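Local structure of cellulase CEL9M (Clostridium cellulolyticum, 1IA7) at residues G58-F63 with H363-N368; T127-P132 with Y370-G375; A388-P393 with T409-D414. The protein probably hydrolyses internal beta-1,4-glucosidic linkages of cellulose and related beta-glucans, as a family 9 glycoside hydrolase that binds zinc and calcium. All blocks are in the same frame, centred on the assembly; numbering follows the deposited sequence.

Contact 1 of 3, residues G58-F63 with H363-N368; sequences GDHVKF and HHRAAN. With BGC (beta-D-glucopyranose), chain B.
Gly58 and His364 bring their backbones together, CA to CA 3.8 Å, where the 58-63 loop meets the first turn of helix 365-368, and Arg365 N donates to Gly58 O. The same oxygen receives a second bond from Arg365 NH1 at 3.0 Å, which arrives above the carbonyl plane while the oxygen stays in the plane of the guanidinium, so backbone and side chain of one arginine grip one carbonyl. Gly58 CA also makes a C-H...O contact with His363 O.

The extended arginine chain passes over one face of the His60 ring, with CD 4.2 Å from the ring centroid, and Tyr128 O takes its NE. At the ring edge, a water in the plane joins His60 NE2 to Ala366 N, while Gln135 holds ND1. His364 is the N-cap of the short helix: its ND1 accepts from Ala367 N, close to the ring plane, and Asn20 binds the other nitrogen.

Beyond the arginine lies the sugar. Arg365 NH1 and NH2 both donate to O2 of the chain B glucose, at 2.9 and 2.8 Å. His363 NE2 bonds to the same hydroxyl at 2.8 Å, and the other ring nitrogen, ND1, is bonded to Ala403 O. The first torsion of His363 (chi1 -172°) turns CG away from the backbone N, and the ring presents its NE2 edge to O2. The carbonyls of Gly58 and Tyr128 would restrain the rotation of the guanidinium. Three nitrogens thus fix the position of O2, consistent with a site that selects an equatorial hydroxyl there.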
loop_
_atom_site.group_PDB
_atom_site.type_symbol
_atom_site.label_atom_id
_atom_site.label_comp_id
_atom_site.label_asym_id
_atom_site.label_seq_id
_atom_site.Cartn_x
_atom_site.Cartn_y
_atom_site.Cartn_z
ATOM N N GLY A 58 -4.594 12.400 0.572
ATOM C CA GLY A 58 -4.561 13.804 0.201
ATOM C C GLY A 58 -4.586 14.604 1.490
ATOM O O GLY A 58 -4.398 15.821 1.492
ATOM N N ASP A 59 -4.831 13.894 2.589
ATOM C CA ASP A 59 -4.873 14.487 3.919
ATOM C C ASP A 59 -3.538 14.246 4.620
ATOM O O ASP A 59 -2.586 13.748 4.011
ATOM C CB ASP A 59 -6.018 13.886 4.735
ATOM C CG ASP A 59 -5.915 12.376 4.865
ATOM O OD1 ASP A 59 -4.993 11.789 4.264
ATOM O OD2 ASP A 59 -6.760 11.780 5.566
ATOM N N HIS A 60 -3.465 14.573 5.904
ATOM C CA HIS A 60 -2.210 14.427 6.620
ATOM C C HIS A 60 -2.169 13.469 7.801
ATOM O O HIS A 60 -1.139 13.344 8.459
ATOM C CB HIS A 60 -1.735 15.815 7.040
ATOM C CG HIS A 60 -1.513 16.735 5.881
ATOM N ND1 HIS A 60 -1.710 18.097 5.959
ATOM C CD2 HIS A 60 -1.131 16.483 4.607
ATOM C CE1 HIS A 60 -1.462 18.643 4.782
ATOM N NE2 HIS A 60 -1.109 17.685 3.945
ATOM N N VAL A 61 -3.274 12.783 8.065
ATOM C CA VAL A 61 -3.312 11.828 9.169
ATOM C C VAL A 61 -2.490 10.599 8.802
ATOM O O VAL A 61 -2.360 10.258 7.629
ATOM C CB VAL A 61 -4.760 11.367 9.468
ATOM C CG1 VAL A 61 -4.756 10.279 10.543
ATOM C CG2 VAL A 61 -5.601 12.559 9.922
ATOM N N LYS A 62 -1.919 9.945 9.807
ATOM C CA LYS A 62 -1.152 8.733 9.570
ATOM C C LYS A 62 -1.987 7.584 10.133
ATOM O O LYS A 62 -2.002 7.356 11.343
ATOM C CB LYS A 62 0.221 8.829 10.251
ATOM C CG LYS A 62 1.067 9.968 9.675
ATOM C CD LYS A 62 2.493 10.004 10.206
ATOM C CE LYS A 62 2.550 10.435 11.662
ATOM N NZ LYS A 62 3.936 10.802 12.066
ATOM N N PHE A 63 -2.710 6.900 9.245
ATOM C CA PHE A 63 -3.582 5.776 9.608
ATOM C C PHE A 63 -2.799 4.464 9.596
ATOM O O PHE A 63 -2.255 4.072 8.568
ATOM C CB PHE A 63 -4.757 5.674 8.625
ATOM C CG PHE A 63 -5.776 6.784 8.759
ATOM C CD1 PHE A 63 -6.678 6.799 9.822
ATOM C CD2 PHE A 63 -5.845 7.800 7.813
ATOM C CE1 PHE A 63 -7.636 7.807 9.941
ATOM C CE2 PHE A 63 -6.801 8.816 7.922
ATOM C CZ PHE A 63 -7.698 8.818 8.988
ATOM N N HIS A 363 -6.675 15.529 -5.564
ATOM C CA HIS A 363 -7.147 15.835 -4.218
ATOM C C HIS A 363 -5.966 15.572 -3.291
ATOM O O HIS A 363 -5.908 14.558 -2.601
ATOM C CB HIS A 363 -8.331 14.941 -3.834
ATOM C CG HIS A 363 -8.976 15.324 -2.537
ATOM N ND1 HIS A 363 -9.764 16.448 -2.403
ATOM C CD2 HIS A 363 -8.915 14.760 -1.309
ATOM C CE1 HIS A 363 -10.158 16.561 -1.146
ATOM N NE2 HIS A 363 -9.656 15.549 -0.462
ATOM N N HIS A 364 -5.014 16.499 -3.295
ATOM C CA HIS A 364 -3.809 16.372 -2.484
ATOM C C HIS A 364 -3.437 17.769 -2.002
ATOM O O HIS A 364 -3.106 18.644 -2.798
ATOM C CB HIS A 364 -2.698 15.761 -3.347
ATOM C CG HIS A 364 -1.482 15.334 -2.583
ATOM N ND1 HIS A 364 -0.468 16.203 -2.249
ATOM C CD2 HIS A 364 -1.097 14.117 -2.127
ATOM C CE1 HIS A 364 0.492 15.542 -1.626
ATOM N NE2 HIS A 364 0.136 14.274 -1.538
ATOM N N ARG A 365 -3.503 17.976 -0.691
ATOM C CA ARG A 365 -3.208 19.280 -0.112
ATOM C C ARG A 365 -1.847 19.881 -0.468
ATOM O O ARG A 365 -1.788 21.014 -0.943
ATOM C CB ARG A 365 -3.396 19.224 1.412
ATOM C CG ARG A 365 -4.872 19.111 1.825
ATOM C CD ARG A 365 -5.053 18.794 3.304
ATOM N NE ARG A 365 -6.464 18.789 3.706
ATOM C CZ ARG A 365 -7.363 17.881 3.331
ATOM N NH1 ARG A 365 -7.014 16.876 2.535
ATOM N NH2 ARG A 365 -8.622 17.980 3.750
ATOM N N ALA A 366 -0.757 19.143 -0.268
ATOM C CA ALA A 366 0.569 19.693 -0.582
ATOM C C ALA A 366 0.731 20.049 -2.061
ATOM O O ALA A 366 1.202 21.136 -2.393
ATOM C CB ALA A 366 1.671 18.716 -0.159
ATOM N N ALA A 367 0.341 19.140 -2.948
ATOM C CA ALA A 367 0.473 19.401 -4.377
ATOM C C ALA A 367 -0.442 20.536 -4.844
ATOM O O ALA A 367 -0.034 21.365 -5.658
ATOM C CB ALA A 367 0.195 18.121 -5.177
ATOM N N ASN A 368 -1.674 20.565 -4.339
ATOM C CA ASN A 368 -2.630 21.614 -4.712
ATOM C C ASN A 368 -1.984 22.974 -4.477
ATOM O O ASN A 368 -2.023 23.853 -5.345
ATOM C CB ASN A 368 -3.914 21.493 -3.887
ATOM C CG ASN A 368 -4.882 22.640 -4.137
ATOM O OD1 ASN A 368 -5.010 23.549 -3.319
ATOM N ND2 ASN A 368 -5.562 22.603 -5.276
HETATM C C2 BGC B . -10.551 14.813 2.707
HETATM C C3 BGC B . -10.145 13.517 2.000
HETATM C C4 BGC B . -11.171 12.411 2.270
HETATM C C5 BGC B . -12.581 12.907 1.932
HETATM C C6 BGC B . -13.653 11.883 2.268
HETATM C C1 BGC B . -11.995 15.189 2.357
HETATM O O2 BGC B . -9.679 15.859 2.306
HETATM O O3 BGC B . -8.862 13.108 2.454
HETATM O O4 BGC B . -10.867 11.274 1.474
HETATM O O5 BGC B . -12.879 14.106 2.680
HETATM O O6 BGC B . -13.659 11.580 3.655
HETATM O O HOH W 1 -0.706 16.953 1.426
#

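Contact 2 of 3, residues T127-P132 with Y370-G375. With BGC (beta-D-glucopyranose), chain C.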
loop_
_atom_site.group_PDB
_atom_site.type_symbol
_atom_site.label_atom_id
_atom_site.label_comp_id
_atom_site.label_asym_id
_atom_site.label_seq_id
_atom_site.Cartn_x
_atom_site.Cartn_y
_atom_site.Cartn_z
ATOM N N THR A 127 -10.831 19.373 7.973
ATOM C CA THR A 127 -11.422 20.706 7.959
ATOM C C THR A 127 -10.328 21.713 7.608
ATOM O O THR A 127 -10.591 22.905 7.460
ATOM C CB THR A 127 -12.001 21.096 9.332
ATOM O OG1 THR A 127 -10.935 21.223 10.281
ATOM C CG2 THR A 127 -12.990 20.046 9.811
ATOM N N TYR A 128 -9.099 21.216 7.482
ATOM C CA TYR A 128 -7.944 22.048 7.150
ATOM C C TYR A 128 -7.499 21.839 5.706
ATOM O O TYR A 128 -7.501 20.716 5.206
ATOM C CB TYR A 128 -6.772 21.708 8.075
ATOM C CG TYR A 128 -5.452 22.348 7.685
ATOM C CD1 TYR A 128 -5.180 23.679 7.996
ATOM C CD2 TYR A 128 -4.469 21.617 7.010
ATOM C CE1 TYR A 128 -3.960 24.271 7.649
ATOM C CE2 TYR A 128 -3.246 22.200 6.656
ATOM C CZ TYR A 128 -3.001 23.529 6.982
ATOM O OH TYR A 128 -1.800 24.115 6.644
ATOM N N TRP A 129 -7.122 22.924 5.037
ATOM C CA TRP A 129 -6.631 22.825 3.669
ATOM C C TRP A 129 -5.478 23.796 3.469
ATOM O O TRP A 129 -5.675 25.007 3.387
ATOM C CB TRP A 129 -7.730 23.109 2.646
ATOM C CG TRP A 129 -7.309 22.730 1.260
ATOM C CD1 TRP A 129 -6.493 23.441 0.424
ATOM C CD2 TRP A 129 -7.591 21.495 0.586
ATOM N NE1 TRP A 129 -6.244 22.725 -0.722
ATOM C CE2 TRP A 129 -6.906 21.526 -0.649
ATOM C CE3 TRP A 129 -8.354 20.364 0.909
ATOM C CZ2 TRP A 129 -6.959 20.469 -1.564
ATOM C CZ3 TRP A 129 -8.410 19.309 -0.001
ATOM C CH2 TRP A 129 -7.715 19.372 -1.224
ATOM N N GLY A 130 -4.272 23.242 3.395
ATOM C CA GLY A 130 -3.080 24.043 3.216
ATOM C C GLY A 130 -1.867 23.134 3.211
ATOM O O GLY A 130 -2.008 21.913 3.180
ATOM N N ALA A 131 -0.677 23.721 3.250
ATOM C CA ALA A 131 0.551 22.938 3.242
ATOM C C ALA A 131 0.749 22.221 4.574
ATOM O O ALA A 131 0.459 22.769 5.637
ATOM C CB ALA A 131 1.749 23.847 2.946
ATOM N N PRO A 132 1.231 20.971 4.535
ATOM C CA PRO A 132 1.433 20.271 5.807
ATOM C C PRO A 132 2.487 20.963 6.663
ATOM O O PRO A 132 2.458 20.871 7.889
ATOM C CB PRO A 132 1.845 18.862 5.369
ATOM C CG PRO A 132 2.458 19.078 4.008
ATOM C CD PRO A 132 1.505 20.081 3.393
ATOM N N TYR A 370 -2.849 25.476 -2.523
ATOM C CA TYR A 370 -3.715 26.613 -2.213
ATOM C C TYR A 370 -4.462 26.368 -0.905
ATOM O O TYR A 370 -4.250 25.350 -0.251
ATOM C CB TYR A 370 -4.729 26.834 -3.341
ATOM C CG TYR A 370 -4.109 27.213 -4.663
ATOM C CD1 TYR A 370 -3.579 28.489 -4.868
ATOM C CD2 TYR A 370 -4.031 26.294 -5.706
ATOM C CE1 TYR A 370 -2.987 28.836 -6.078
ATOM C CE2 TYR A 370 -3.440 26.628 -6.920
ATOM C CZ TYR A 370 -2.921 27.898 -7.097
ATOM O OH TYR A 370 -2.332 28.228 -8.293
ATOM N N THR A 371 -5.330 27.304 -0.526
ATOM C CA THR A 371 -6.120 27.172 0.700
ATOM C C THR A 371 -7.615 27.238 0.373
ATOM O O THR A 371 -7.994 27.392 -0.788
ATOM C CB THR A 371 -5.796 28.297 1.702
ATOM O OG1 THR A 371 -6.281 29.546 1.192
ATOM C CG2 THR A 371 -4.291 28.390 1.926
ATOM N N TYR A 372 -8.459 27.115 1.395
ATOM C CA TYR A 372 -9.906 27.177 1.199
ATOM C C TYR A 372 -10.356 28.601 0.885
ATOM O O TYR A 372 -11.470 28.810 0.404
ATOM C CB TYR A 372 -10.662 26.709 2.447
ATOM C CG TYR A 372 -10.772 25.211 2.643
ATOM C CD1 TYR A 372 -11.016 24.352 1.567
ATOM C CD2 TYR A 372 -10.702 24.659 3.922
ATOM C CE1 TYR A 372 -11.192 22.977 1.767
ATOM C CE2 TYR A 372 -10.874 23.296 4.132
ATOM C CZ TYR A 372 -11.121 22.461 3.056
ATOM O OH TYR A 372 -11.310 21.114 3.280
ATOM N N ALA A 373 -9.487 29.567 1.177
ATOM C CA ALA A 373 -9.754 30.993 0.963
ATOM C C ALA A 373 -10.948 31.301 0.058
ATOM O O ALA A 373 -12.100 31.193 0.479
ATOM C CB ALA A 373 -8.501 31.677 0.418
ATOM N N ASN A 374 -10.670 31.696 -1.181
ATOM C CA ASN A 374 -11.724 32.028 -2.137
ATOM C C ASN A 374 -12.053 30.787 -2.953
ATOM O O ASN A 374 -12.445 30.884 -4.118
ATOM C CB ASN A 374 -11.255 33.136 -3.083
ATOM C CG ASN A 374 -10.091 33.932 -2.522
ATOM O OD1 ASN A 374 -9.009 33.389 -2.290
ATOM N ND2 ASN A 374 -10.306 35.225 -2.303
ATOM N N GLY A 375 -11.900 29.621 -2.335
ATOM C CA GLY A 375 -12.155 28.388 -3.049
ATOM C C GLY A 375 -11.016 28.224 -4.037
ATOM O O GLY A 375 -11.184 27.669 -5.127
HETATM C C2 BGC C . -15.876 17.717 3.345
HETATM C C3 BGC C . -14.670 16.847 3.710
HETATM C C4 BGC C . -13.561 17.002 2.659
HETATM C C5 BGC C . -13.231 18.492 2.462
HETATM C C6 BGC C . -12.228 18.733 1.346
HETATM C C1 BGC C . -15.426 19.167 3.150
HETATM O O1 BGC C . -16.507 19.940 2.753
HETATM O O2 BGC C . -16.847 17.652 4.379
HETATM O O3 BGC C . -15.070 15.488 3.792
HETATM O O4 BGC C . -12.378 16.299 3.098
HETATM O O5 BGC C . -14.426 19.232 2.121
HETATM O O6 BGC C . -12.723 18.264 0.100
#
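Aromatic and CH-pi packing carries most of this meeting of two irregular loops, with the Trp129 side chain set against Tyr372. Trp129 CB sits over the centre of the tyrosine ring, 3.3 Å from its centroid and only 5° off the normal, a close CH-pi contact. The indole then crosses the phenol side chain at about a right angle; its five-membered ring lies 5.0 Å from the tyrosine ring, centroid to centroid, an oblique pair with the planes inclined at 37°. A first torsion that sets CG opposite the backbone N (chi1 -168°) carries the indole past the phenol toward Tyr370.

Carbonyl oxygens meet C-H groups, two of them at ring edges and one at a backbone CA. Tyr370 O lies at the indole edge, 3.0 Å from Trp129 CD1, whereas the indole NH is bonded to Asn368 OD1. Thr127 O approaches the edge of the other ring, 3.4 Å from Tyr372 CE2, and Thr371 CA makes a C-H...O contact of 3.5 Å with Trp129 O. Within its own loop, Thr371 OG1 accepts from Ala373 N, an ST turn.

Sugar contacts complete the set. Tyr372 OH, weakly hydrogen-bonded to His126 O, comes within 3.2 Å of C6 of the chain C glucose, and Trp129 CZ3 lies 4.1 Å from the same carbon. His363 meets the indole ring to ring. With a ring face, ring edges and C-H groups making the contact, the chemistry is consistent with an aromatic wall beside the bound glucose, shaped by contact more than by directed bonds.

Contact 3 of 3, residues A388-P393 with T409-D414; sequences ALVGGP and TEVALD. With BGC (beta-D-glucopyranose), chain B.
This is a buried contact of small apolar side chains with one weak backbone bond, set in the (alpha/alpha)6 barrel of glycoside hydrolase family 9, where the 388-393 loop runs beside the segment that leads from Thr409 into the N-terminal start of helix 413-430. The CA atoms of the two segments are closest at Val390 and Val411, 5.0 Å. Val411 CG1 makes most of the apolar contacts: it touches Ala388 CB at 3.7 Å, approaches Leu389 O at the same distance and meets Val390 CG1 at 4.1 Å, the two valine side chains slanting across each other. Its position follows from a first torsion that leaves CG1 opposite the carbonyl carbon (chi1 -61°).

One polar link runs directly between the segments, the weak bond from Gly391 N to Glu410 O, bent to 123°. A water makes a second, giving a proton to Leu389 O and accepting from Ala412 N, the N-cap residue of helix 413-430.

The Glu410 side chain leaves its backbone on the side away from 388-393, and its extended chain ends at the chain B glucose. The carboxylate spans two neighbouring hydroxyls, with OE1 accepting from O4 at 2.6 Å and OE2 accepting from O3 at 2.8 Å, and Gly58 N also donates to OE2. Glu410 is a predicted active-site residue, and its sugar bonds are consistent with that role.

Around the pair, Leu389 rests on Ile340 of helix 327-341 and its N bonds to Asn416 of helix 413-430, Leu413 packs on helix 64-80, and the Thr409 backbone, at the end of helix 406-409, is bonded to that of His363.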
loop_
_atom_site.group_PDB
_atom_site.type_symbol
_atom_site.label_atom_id
_atom_site.label_comp_id
_atom_site.label_asym_id
_atom_site.label_seq_id
_atom_site.Cartn_x
_atom_site.Cartn_y
_atom_site.Cartn_z
ATOM N N ALA A 388 1.779 9.786 -8.946
ATOM C CA ALA A 388 0.559 9.444 -8.228
ATOM C C ALA A 388 -0.518 8.783 -9.090
ATOM O O ALA A 388 -0.872 9.287 -10.155
ATOM C CB ALA A 388 -0.017 10.687 -7.554
ATOM N N LEU A 389 -1.025 7.646 -8.622
ATOM C CA LEU A 389 -2.099 6.941 -9.311
ATOM C C LEU A 389 -3.381 7.535 -8.739
ATOM O O LEU A 389 -3.577 7.516 -7.527
ATOM C CB LEU A 389 -2.053 5.441 -9.000
ATOM C CG LEU A 389 -3.213 4.591 -9.545
ATOM C CD1 LEU A 389 -3.227 4.646 -11.068
ATOM C CD2 LEU A 389 -3.071 3.145 -9.068
ATOM N N VAL A 390 -4.244 8.079 -9.591
ATOM C CA VAL A 390 -5.497 8.659 -9.104
ATOM C C VAL A 390 -6.600 7.606 -9.005
ATOM O O VAL A 390 -6.441 6.487 -9.485
ATOM C CB VAL A 390 -5.999 9.797 -10.020
ATOM C CG1 VAL A 390 -4.974 10.923 -10.062
ATOM C CG2 VAL A 390 -6.260 9.264 -11.420
ATOM N N GLY A 391 -7.715 7.979 -8.381
ATOM C CA GLY A 391 -8.831 7.060 -8.231
ATOM C C GLY A 391 -9.222 6.401 -9.542
ATOM O O GLY A 391 -9.281 5.176 -9.631
ATOM N N GLY A 392 -9.496 7.205 -10.563
ATOM C CA GLY A 392 -9.866 6.634 -11.846
ATOM C C GLY A 392 -11.213 7.073 -12.390
ATOM O O GLY A 392 -11.883 7.919 -11.800
ATOM N N PRO A 393 -11.641 6.494 -13.523
ATOM C CA PRO A 393 -12.908 6.791 -14.200
ATOM C C PRO A 393 -14.098 6.002 -13.666
ATOM O O PRO A 393 -13.943 5.147 -12.791
ATOM C CB PRO A 393 -12.600 6.425 -15.645
ATOM C CG PRO A 393 -11.789 5.169 -15.465
ATOM C CD PRO A 393 -10.841 5.537 -14.316
ATOM N N THR A 409 -10.392 11.897 -8.171
ATOM C CA THR A 409 -9.102 12.553 -7.993
ATOM C C THR A 409 -8.225 12.335 -6.767
ATOM O O THR A 409 -7.133 12.895 -6.702
ATOM C CB THR A 409 -9.277 14.062 -8.117
ATOM O OG1 THR A 409 -10.161 14.513 -7.085
ATOM C CG2 THR A 409 -9.862 14.420 -9.480
ATOM N N GLU A 410 -8.648 11.564 -5.778
ATOM C CA GLU A 410 -7.733 11.439 -4.656
ATOM C C GLU A 410 -6.646 10.407 -4.936
ATOM O O GLU A 410 -6.787 9.564 -5.823
ATOM C CB GLU A 410 -8.471 11.123 -3.352
ATOM C CG GLU A 410 -7.543 11.204 -2.129
ATOM C CD GLU A 410 -8.282 11.445 -0.819
ATOM O OE1 GLU A 410 -9.411 10.935 -0.674
ATOM O OE2 GLU A 410 -7.724 12.135 0.069
ATOM N N VAL A 411 -5.546 10.521 -4.199
ATOM C CA VAL A 411 -4.405 9.628 -4.326
ATOM C C VAL A 411 -4.126 9.100 -2.922
ATOM O O VAL A 411 -4.622 9.659 -1.942
ATOM C CB VAL A 411 -3.176 10.397 -4.840
ATOM C CG1 VAL A 411 -3.474 10.991 -6.212
ATOM C CG2 VAL A 411 -2.813 11.514 -3.860
ATOM N N ALA A 412 -3.346 8.031 -2.809
ATOM C CA ALA A 412 -3.053 7.486 -1.493
ATOM C C ALA A 412 -1.901 6.501 -1.515
ATOM O O ALA A 412 -1.552 5.955 -2.556
ATOM C CB ALA A 412 -4.299 6.817 -0.923
ATOM N N LEU A 413 -1.309 6.282 -0.350
ATOM C CA LEU A 413 -0.204 5.346 -0.225
ATOM C C LEU A 413 -0.616 3.955 -0.700
ATOM O O LEU A 413 0.106 3.317 -1.470
ATOM C CB LEU A 413 0.248 5.261 1.234
ATOM C CG LEU A 413 0.687 6.558 1.911
ATOM C CD1 LEU A 413 0.930 6.306 3.397
ATOM C CD2 LEU A 413 1.949 7.082 1.231
ATOM N N ASP A 414 -1.777 3.482 -0.251
ATOM C CA ASP A 414 -2.211 2.142 -0.637
ATOM C C ASP A 414 -2.441 2.014 -2.136
ATOM O O ASP A 414 -2.284 0.931 -2.702
ATOM C CB ASP A 414 -3.456 1.704 0.157
ATOM C CG ASP A 414 -4.730 2.405 -0.282
ATOM O OD1 ASP A 414 -4.909 3.599 0.033
ATOM O OD2 ASP A 414 -5.560 1.746 -0.942
HETATM C C2 BGC B . -10.551 14.813 2.707
HETATM C C3 BGC B . -10.145 13.517 2.000
HETATM C C4 BGC B . -11.171 12.411 2.270
HETATM C C5 BGC B . -12.581 12.907 1.932
HETATM C C6 BGC B . -13.653 11.883 2.268
HETATM C C1 BGC B . -11.995 15.189 2.357
HETATM O O2 BGC B . -9.679 15.859 2.306
HETATM O O3 BGC B . -8.862 13.108 2.454
HETATM O O4 BGC B . -10.867 11.274 1.474
HETATM O O5 BGC B . -12.879 14.106 2.680
HETATM O O6 BGC B . -13.659 11.580 3.655
HETATM O O HOH W 2 -2.055 7.412 -5.272
#

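Overall arrangement
Contacts 1 and 3 are buried, whereas contact 2 lies farther out and is partly exposed. Contact 1 stands between the others: Arg365 and Asn368 bond to Tyr128 and Trp129 of contact 2, and His363 and Gly58 bond to Thr409 and Glu410 of contact 3. Contacts 2 and 3 do not touch, their nearest atoms about 7 Å apart. Contacts 1 and 3 share the chain B glucose, binding different hydroxyls of it; contact 2 meets the chain C glucose. Chemistry shifts accordingly, from aliphatic packing behind a carboxylate in 388-393 with 409-414, through imidazole and guanidinium bonds in contact 1, to aromatic surfaces at the outer cleft.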